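Local coordinates for GGDEF family protein (Vibrio cholerae, PDB 5GZS), which probably makes the second messenger cyclic di-GMP as a diguanylate cyclase, and carries a periplasmic solute-binding portion that holds an arginine, at residues I248-D251 with V252-A256; G270-W274 with E275-D279; F430-A433 with I434-N438. All blocks are in the same frame, centred on the assembly; numbering follows the deposited sequence.

Interaction 1: residues I248-D251 with V252-A256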
loop_
_atom_site.group_PDB
_atom_site.type_symbol
_atom_site.label_atom_id
_atom_site.label_comp_id
_atom_site.label_asym_id
_atom_site.label_seq_id
_atom_site.Cartn_x
_atom_site.Cartn_y
_atom_site.Cartn_z
ATOM N N ILE A 248 -20.100 -11.027 -0.260
ATOM C CA ILE A 248 -18.857 -11.002 0.508
ATOM C C ILE A 248 -19.108 -11.223 1.988
ATOM O O ILE A 248 -18.565 -12.150 2.583
ATOM C CB ILE A 248 -18.093 -9.672 0.356
ATOM C CG1 ILE A 248 -17.398 -9.596 -0.999
ATOM C CG2 ILE A 248 -17.030 -9.520 1.443
ATOM C CD1 ILE A 248 -16.482 -8.394 -1.157
ATOM N N SER A 249 -19.934 -10.368 2.582
ATOM C CA SER A 249 -20.155 -10.439 4.017
ATOM C C SER A 249 -20.778 -11.765 4.432
ATOM O O SER A 249 -20.462 -12.285 5.486
ATOM C CB SER A 249 -21.025 -9.269 4.483
ATOM O OG SER A 249 -20.309 -8.049 4.399
ATOM N N ALA A 250 -21.653 -12.327 3.612
ATOM C CA ALA A 250 -22.367 -13.532 4.038
ATOM C C ALA A 250 -21.428 -14.723 4.076
ATOM O O ALA A 250 -21.469 -15.519 5.015
ATOM C CB ALA A 250 -23.535 -13.813 3.140
ATOM N N ASP A 251 -20.579 -14.822 3.053
ATOM C CA ASP A 251 -19.572 -15.871 2.976
ATOM C C ASP A 251 -18.607 -15.766 4.159
ATOM O O ASP A 251 -18.300 -16.768 4.790
ATOM C CB ASP A 251 -18.797 -15.794 1.650
ATOM C CG ASP A 251 -19.593 -16.358 0.459
ATOM O OD1 ASP A 251 -20.819 -16.584 0.593
ATOM O OD2 ASP A 251 -18.992 -16.538 -0.627
ATOM N N VAL A 252 -18.133 -14.564 4.471
ATOM C CA VAL A 252 -17.170 -14.452 5.544
ATOM C C VAL A 252 -17.807 -14.860 6.868
ATOM O O VAL A 252 -17.182 -15.565 7.681
ATOM C CB VAL A 252 -16.617 -13.042 5.677
ATOM C CG1 VAL A 252 -15.641 -12.984 6.836
ATOM C CG2 VAL A 252 -15.976 -12.605 4.364
ATOM N N VAL A 253 -19.051 -14.428 7.082
ATOM C CA VAL A 253 -19.698 -14.682 8.361
ATOM C C VAL A 253 -20.014 -16.163 8.490
ATOM O O VAL A 253 -19.577 -16.804 9.446
ATOM C CB VAL A 253 -20.974 -13.832 8.544
ATOM C CG1 VAL A 253 -21.870 -14.418 9.602
ATOM C CG2 VAL A 253 -20.588 -12.400 8.918
ATOM N N PHE A 254 -20.739 -16.702 7.509
ATOM C CA PHE A 254 -21.137 -18.103 7.507
ATOM C C PHE A 254 -19.971 -19.082 7.572
ATOM O O PHE A 254 -19.999 -20.017 8.372
ATOM C CB PHE A 254 -21.969 -18.403 6.275
ATOM C CG PHE A 254 -23.414 -18.104 6.455
ATOM C CD1 PHE A 254 -24.011 -18.271 7.698
ATOM C CD2 PHE A 254 -24.176 -17.640 5.401
ATOM C CE1 PHE A 254 -25.353 -17.996 7.885
ATOM C CE2 PHE A 254 -25.515 -17.364 5.574
ATOM C CZ PHE A 254 -26.106 -17.538 6.825
ATOM N N GLN A 255 -18.955 -18.876 6.739
ATOM C CA GLN A 255 -17.793 -19.773 6.729
ATOM C C GLN A 255 -16.958 -19.648 7.998
ATOM O O GLN A 255 -16.362 -20.627 8.461
ATOM C CB GLN A 255 -16.922 -19.515 5.508
ATOM C CG GLN A 255 -17.591 -19.936 4.205
ATOM C CD GLN A 255 -16.795 -19.479 3.004
ATOM O OE1 GLN A 255 -15.569 -19.447 3.057
ATOM N NE2 GLN A 255 -17.486 -19.106 1.920
ATOM N N ALA A 256 -16.904 -18.445 8.557
ATOM C CA ALA A 256 -16.336 -18.296 9.879
ATOM C C ALA A 256 -17.186 -19.074 10.864
ATOM O O ALA A 256 -16.650 -19.703 11.791
ATOM C CB ALA A 256 -16.258 -16.865 10.282
#
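Asp251 and Gln255, one helical turn apart, run side by side and point the same way, with the carboxylate and amide planes turned 38° against each other. The amide end comes back over the root of the aspartate: Gln255 NE2 lies 3.6 Å from Asp251 CB. It is farther from the acid oxygens, 3.9 Å from Asp251 OD2, which makes this a polar approach and not a hydrogen bond. Asp251 OD2 is instead hydrogen-bonded to the hydroxyl of Tyr446, and that bond helps to orient the carboxylate. Gln255 gets there because its CG stands beside its own backbone N (chi1 -69°) and the chain then extends, carrying CG past Asp251 O at 3.3 Å.

The remaining pairs follow the same helical spacing. Val252 sets CG2 against the carbonyl of the preceding turn, 3.2 Å from Ile248 O, while its CG2 and that of Ile248 are 4.4 Å apart. Phe254 leans its ring obliquely by Ala250 O, and CD2 reaches Ala250 CB only at 4.5 Å. Four i to i+4 backbone bonds hold this spacing, among them Val252 N to Ile248 O at 3.1 Å.

These turns open helix 248-259, whose faces meet different parts of the fold. Ser249 bonds through OG to Tyr308 OH and touches Pro291, while Val253 rests on Ala290, both on strand 288-292. Val252 and Ala256 face helix 421-435, and Asp251 and Gln255 lean on Ile442 of helix 439-445.

Interaction 2: residues G270-W274 with E275-D279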
loop_
_atom_site.group_PDB
_atom_site.type_symbol
_atom_site.label_atom_id
_atom_site.label_comp_id
_atom_site.label_asym_id
_atom_site.label_seq_id
_atom_site.Cartn_x
_atom_site.Cartn_y
_atom_site.Cartn_z
ATOM N N GLY A 270 -38.235 -6.899 6.111
ATOM C CA GLY A 270 -38.160 -5.915 5.039
ATOM C C GLY A 270 -37.448 -4.596 5.302
ATOM O O GLY A 270 -36.584 -4.159 4.549
ATOM N N GLN A 271 -37.815 -3.937 6.384
ATOM C CA GLN A 271 -36.987 -2.901 6.966
ATOM C C GLN A 271 -36.732 -1.748 5.971
ATOM O O GLN A 271 -37.617 -1.421 5.208
ATOM C CB GLN A 271 -35.698 -3.570 7.452
ATOM C CG GLN A 271 -35.967 -4.569 8.546
ATOM C CD GLN A 271 -34.833 -4.727 9.524
ATOM O OE1 GLN A 271 -34.119 -5.707 9.475
ATOM N NE2 GLN A 271 -34.688 -3.780 10.431
ATOM N N GLU A 272 -35.543 -1.147 5.919
ATOM C CA GLU A 272 -34.516 -1.022 6.962
ATOM C C GLU A 272 -34.047 0.422 6.877
ATOM O O GLU A 272 -33.793 1.067 7.890
ATOM C CB GLU A 272 -33.373 -2.046 6.827
ATOM C CG GLU A 272 -32.512 -1.982 5.583
ATOM C CD GLU A 272 -31.481 -3.100 5.465
ATOM O OE1 GLU A 272 -30.406 -2.993 6.077
ATOM O OE2 GLU A 272 -31.730 -4.072 4.743
ATOM N N THR A 273 -34.006 0.930 5.651
ATOM C CA THR A 273 -33.714 2.311 5.333
ATOM C C THR A 273 -34.193 3.285 6.411
ATOM O O THR A 273 -33.645 4.376 6.584
ATOM C CB THR A 273 -34.267 2.631 3.931
ATOM O OG1 THR A 273 -33.353 2.109 2.965
ATOM C CG2 THR A 273 -34.423 4.103 3.691
ATOM N N TRP A 274 -35.206 2.869 7.147
ATOM C CA TRP A 274 -35.648 3.622 8.299
ATOM C C TRP A 274 -35.825 2.714 9.499
ATOM O O TRP A 274 -36.130 3.153 10.587
ATOM C CB TRP A 274 -36.880 4.504 7.979
ATOM C CG TRP A 274 -38.166 3.842 7.636
ATOM C CD1 TRP A 274 -39.038 3.279 8.490
ATOM C CD2 TRP A 274 -38.761 3.751 6.345
ATOM N NE1 TRP A 274 -40.128 2.809 7.823
ATOM C CE2 TRP A 274 -39.982 3.093 6.497
ATOM C CE3 TRP A 274 -38.368 4.151 5.070
ATOM C CZ2 TRP A 274 -40.810 2.822 5.431
ATOM C CZ3 TRP A 274 -39.176 3.888 4.025
ATOM C CH2 TRP A 274 -40.393 3.231 4.202
ATOM N N GLU A 275 -35.566 1.436 9.288
ATOM C CA GLU A 275 -35.673 0.454 10.335
ATOM C C GLU A 275 -34.332 -0.230 10.618
ATOM O O GLU A 275 -34.129 -1.396 10.340
ATOM C CB GLU A 275 -36.751 -0.538 9.959
ATOM C CG GLU A 275 -38.051 0.136 9.619
ATOM C CD GLU A 275 -39.241 -0.783 9.734
ATOM O OE1 GLU A 275 -39.267 -1.821 9.052
ATOM O OE2 GLU A 275 -40.165 -0.452 10.497
ATOM N N SER A 276 -33.432 0.505 11.231
ATOM C CA SER A 276 -32.036 0.081 11.341
ATOM C C SER A 276 -31.819 -1.249 12.050
ATOM O O SER A 276 -32.494 -1.612 13.021
ATOM C CB SER A 276 -31.205 1.152 12.015
ATOM O OG SER A 276 -29.868 0.987 11.601
HETATM N N MSE A 277 -30.891 -2.005 11.481
HETATM C CA MSE A 277 -30.558 -3.326 11.990
HETATM C C MSE A 277 -29.636 -3.183 13.168
HETATM O O MSE A 277 -29.542 -4.076 14.024
HETATM C CB MSE A 277 -29.917 -4.183 10.909
HETATM C CG MSE A 277 -30.882 -4.604 9.825
HETATM SE SE MSE A 277 -30.008 -5.243 8.199
HETATM C CE MSE A 277 -31.609 -6.060 7.396
ATOM N N PHE A 278 -29.015 -2.051 13.206
ATOM C CA PHE A 278 -28.156 -1.722 14.310
ATOM C C PHE A 278 -29.001 -1.559 15.562
ATOM O O PHE A 278 -28.590 -1.931 16.658
ATOM C CB PHE A 278 -27.356 -0.460 13.996
ATOM C CG PHE A 278 -26.154 -0.291 14.861
ATOM C CD1 PHE A 278 -25.232 -1.311 14.989
ATOM C CD2 PHE A 278 -25.954 0.875 15.566
ATOM C CE1 PHE A 278 -24.121 -1.165 15.807
ATOM C CE2 PHE A 278 -24.851 1.026 16.383
ATOM C CZ PHE A 278 -23.939 0.002 16.507
ATOM N N ASP A 279 -30.196 -1.021 15.395
ATOM C CA ASP A 279 -31.149 -0.987 16.492
ATOM C C ASP A 279 -31.422 -2.415 16.954
ATOM O O ASP A 279 -31.489 -2.673 18.144
ATOM C CB ASP A 279 -32.451 -0.282 16.076
ATOM C CG ASP A 279 -32.219 1.160 15.615
ATOM O OD1 ASP A 279 -31.052 1.529 15.372
ATOM O OD2 ASP A 279 -33.205 1.919 15.491
#
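Gln271 reaches across the turn toward Glu275 and Met277, and its side chain can be followed outward. CB lies 3.9 Å from Glu275 O, with Glu275 CB slightly farther. CG stands beside the backbone N of Gln271 (chi1 -64°), and this torsion with the extended chain beyond it carries CG past Glu275 O at 4.1 Å. CD then passes the same Glu275 O at 3.5 Å. At the tip the two amide atoms part: NE2 lies near Glu275 O, 2.5 Å in the model. OE1 turns to the selenomethionine Met277, with its CG at 3.4 Å, and accepts a hydrogen bond from Lys229 NZ.

Met277 is shared with Glu272, whose side chain it crosses at a slant. SE and CE come up to the carboxylate, with CE 3.5 Å from Glu272 CD. A type I beta turn from Glu272 to Glu275 reverses the chain between Gln271 and Met277; its closing bond, Glu275 N to Glu272 O, is modelled implausibly short and is doubtful in detail.

The chemistry is mixed. A buried, polarisable selenoether, backed by Leu289 of strand 288-292, meets an amide and a carboxylate across the start of helix 277-282. Gln271 OE1 and Glu272 OE1 take their hydrogen bonds from Lys229 NZ and the backbone N of Asn232, while the selenoether gives them only van der Waals contact.

Interaction 3: residues F430-A433 with I434-N438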
loop_
_atom_site.group_PDB
_atom_site.type_symbol
_atom_site.label_atom_id
_atom_site.label_comp_id
_atom_site.label_asym_id
_atom_site.label_seq_id
_atom_site.Cartn_x
_atom_site.Cartn_y
_atom_site.Cartn_z
ATOM N N PHE A 430 -14.241 -14.837 16.339
ATOM C CA PHE A 430 -14.525 -14.605 14.927
ATOM C C PHE A 430 -13.304 -13.968 14.243
ATOM O O PHE A 430 -13.032 -14.252 13.082
ATOM C CB PHE A 430 -15.794 -13.749 14.744
ATOM C CG PHE A 430 -17.072 -14.575 14.595
ATOM C CD1 PHE A 430 -17.756 -15.045 15.708
ATOM C CD2 PHE A 430 -17.558 -14.900 13.351
ATOM C CE1 PHE A 430 -18.913 -15.813 15.571
ATOM C CE2 PHE A 430 -18.712 -15.671 13.200
ATOM C CZ PHE A 430 -19.396 -16.125 14.312
ATOM N N SER A 431 -12.539 -13.148 14.958
ATOM C CA SER A 431 -11.307 -12.623 14.364
ATOM C C SER A 431 -10.374 -13.751 13.872
ATOM O O SER A 431 -9.903 -13.730 12.721
ATOM C CB SER A 431 -10.588 -11.732 15.357
ATOM O OG SER A 431 -11.350 -10.571 15.620
ATOM N N ARG A 432 -10.134 -14.751 14.717
ATOM C CA ARG A 432 -9.319 -15.892 14.304
ATOM C C ARG A 432 -9.931 -16.631 13.134
ATOM O O ARG A 432 -9.231 -16.946 12.180
ATOM C CB ARG A 432 -9.105 -16.850 15.464
ATOM C CG ARG A 432 -8.337 -16.228 16.612
ATOM C CD ARG A 432 -8.250 -17.190 17.786
ATOM N NE ARG A 432 -7.570 -18.438 17.442
ATOM C CZ ARG A 432 -7.321 -19.393 18.328
ATOM N NH1 ARG A 432 -7.700 -19.223 19.591
ATOM N NH2 ARG A 432 -6.706 -20.507 17.963
ATOM N N ALA A 433 -11.229 -16.914 13.184
ATOM C CA ALA A 433 -11.832 -17.671 12.087
ATOM C C ALA A 433 -11.634 -16.943 10.756
ATOM O O ALA A 433 -11.337 -17.559 9.730
ATOM C CB ALA A 433 -13.314 -17.917 12.339
ATOM N N ILE A 434 -11.791 -15.626 10.787
ATOM C CA ILE A 434 -11.563 -14.791 9.618
ATOM C C ILE A 434 -10.101 -14.835 9.125
ATOM O O ILE A 434 -9.872 -14.930 7.910
ATOM C CB ILE A 434 -11.956 -13.349 9.911
ATOM C CG1 ILE A 434 -13.480 -13.202 9.876
ATOM C CG2 ILE A 434 -11.301 -12.408 8.915
ATOM C CD1 ILE A 434 -13.964 -11.881 10.493
ATOM N N LYS A 435 -9.125 -14.780 10.044
ATOM C CA LYS A 435 -7.712 -14.911 9.649
ATOM C C LYS A 435 -7.462 -16.166 8.833
ATOM O O LYS A 435 -6.919 -16.092 7.722
ATOM C CB LYS A 435 -6.778 -14.899 10.851
ATOM C CG LYS A 435 -6.666 -13.525 11.461
ATOM C CD LYS A 435 -5.634 -13.430 12.542
ATOM C CE LYS A 435 -6.019 -12.297 13.476
ATOM N NZ LYS A 435 -4.866 -11.641 14.165
HETATM N N MSE A 436 -7.889 -17.300 9.373
HETATM C CA MSE A 436 -7.706 -18.574 8.721
HETATM C C MSE A 436 -8.474 -18.661 7.435
HETATM O O MSE A 436 -8.285 -19.661 6.709
HETATM C CB MSE A 436 -8.175 -19.684 9.656
HETATM C CG MSE A 436 -7.090 -20.047 10.663
HETATM SE SE MSE A 436 -7.746 -21.473 11.852
HETATM C CE MSE A 436 -7.674 -20.470 13.547
ATOM N N LEU A 437 -9.321 -17.684 7.112
ATOM C CA LEU A 437 -10.057 -17.807 5.880
ATOM C C LEU A 437 -9.270 -17.290 4.702
ATOM O O LEU A 437 -8.321 -16.553 4.875
ATOM C CB LEU A 437 -11.397 -17.087 5.962
ATOM C CG LEU A 437 -12.547 -17.640 6.804
ATOM C CD1 LEU A 437 -13.631 -16.607 6.931
ATOM C CD2 LEU A 437 -13.115 -18.940 6.285
ATOM N N ASN A 438 -9.673 -17.699 3.507
ATOM C CA ASN A 438 -9.180 -17.125 2.280
ATOM C C ASN A 438 -10.149 -16.086 1.785
ATOM O O ASN A 438 -11.046 -16.364 1.022
ATOM C CB ASN A 438 -8.947 -18.183 1.213
ATOM C CG ASN A 438 -8.045 -17.703 0.101
ATOM O OD1 ASN A 438 -7.554 -16.601 0.120
ATOM N ND2 ASN A 438 -7.846 -18.536 -0.877
#
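Met436, a selenomethionine, folds back along Arg432, its CE ending 4.3 Å from Arg432 CB. The bend is made at chi3, -117°, after a straight chi2, and it takes the methyl alongside the base of the arginine and obliquely to its guanidinium. The guanidinium is engaged elsewhere: NH1 is hydrogen-bonded to Ser214 OG. Between the two backbones, Met436 N donates to Arg432 O at 3.1 Å, almost straight at the hydrogen (172°).

Other side chains of the later turn lie against carbonyls of the earlier one. Ile434 places CG1 beside its own backbone N, which brings that branch to 3.4 Å from Phe430 O, with CD1 continuing past the same oxygen. Lys435 lays CG 3.5 Å from Ser431 O and then leads away, extended, so that NZ reaches a salt bridge with Glu306. Ser431 OG is hydrogen-bonded to the backbone N of that same Glu306, so one residue of the neighbouring loop is held at both its backbone and its carboxylate. Farther along, Leu437 sets CG close to Ala433 O, and Leu437 N is hydrogen-bonded to Ile434 O at 2.9 Å, an i to i+3 pairing. Asn438 follows as the N-cap of helix 439-445.

Residues 430-435 belong to the later part of helix 421-435, with neighbours on several flanks. Arg432 and Met436 pack on Leu211 of the long helix 189-218. Phe430 meets the ring of Phe417 with planes about 55° apart and, like Ile434, touches Ile415 of strand 414-417. Toward helix 248-259, Phe430 contacts Cys257, which is disulfide-bonded to Cys264, and Leu437 contacts Met259.

Interactions 1 and 3 form a continuous helix-helix interface, their centres about 10 Å apart. Val252 CG1 meets Ile434 CG1 at 3.7 Å, and Ala256 CB meets Ala433 CB at the same distance, consistent with a close approach at the two alanines. Interaction 2 is separate: its nearest atoms are about 11 Å from those of interaction 1 and about 15 Å from those of interaction 3. Strand 288-292 still links it indirectly to interaction 1, since Met277 rests on Leu289 and Val253 on Ala290. None of the three supplies a residue to the arginine pocket, whose residues, from Glu11 to Asn142, belong to the earlier part of the chain.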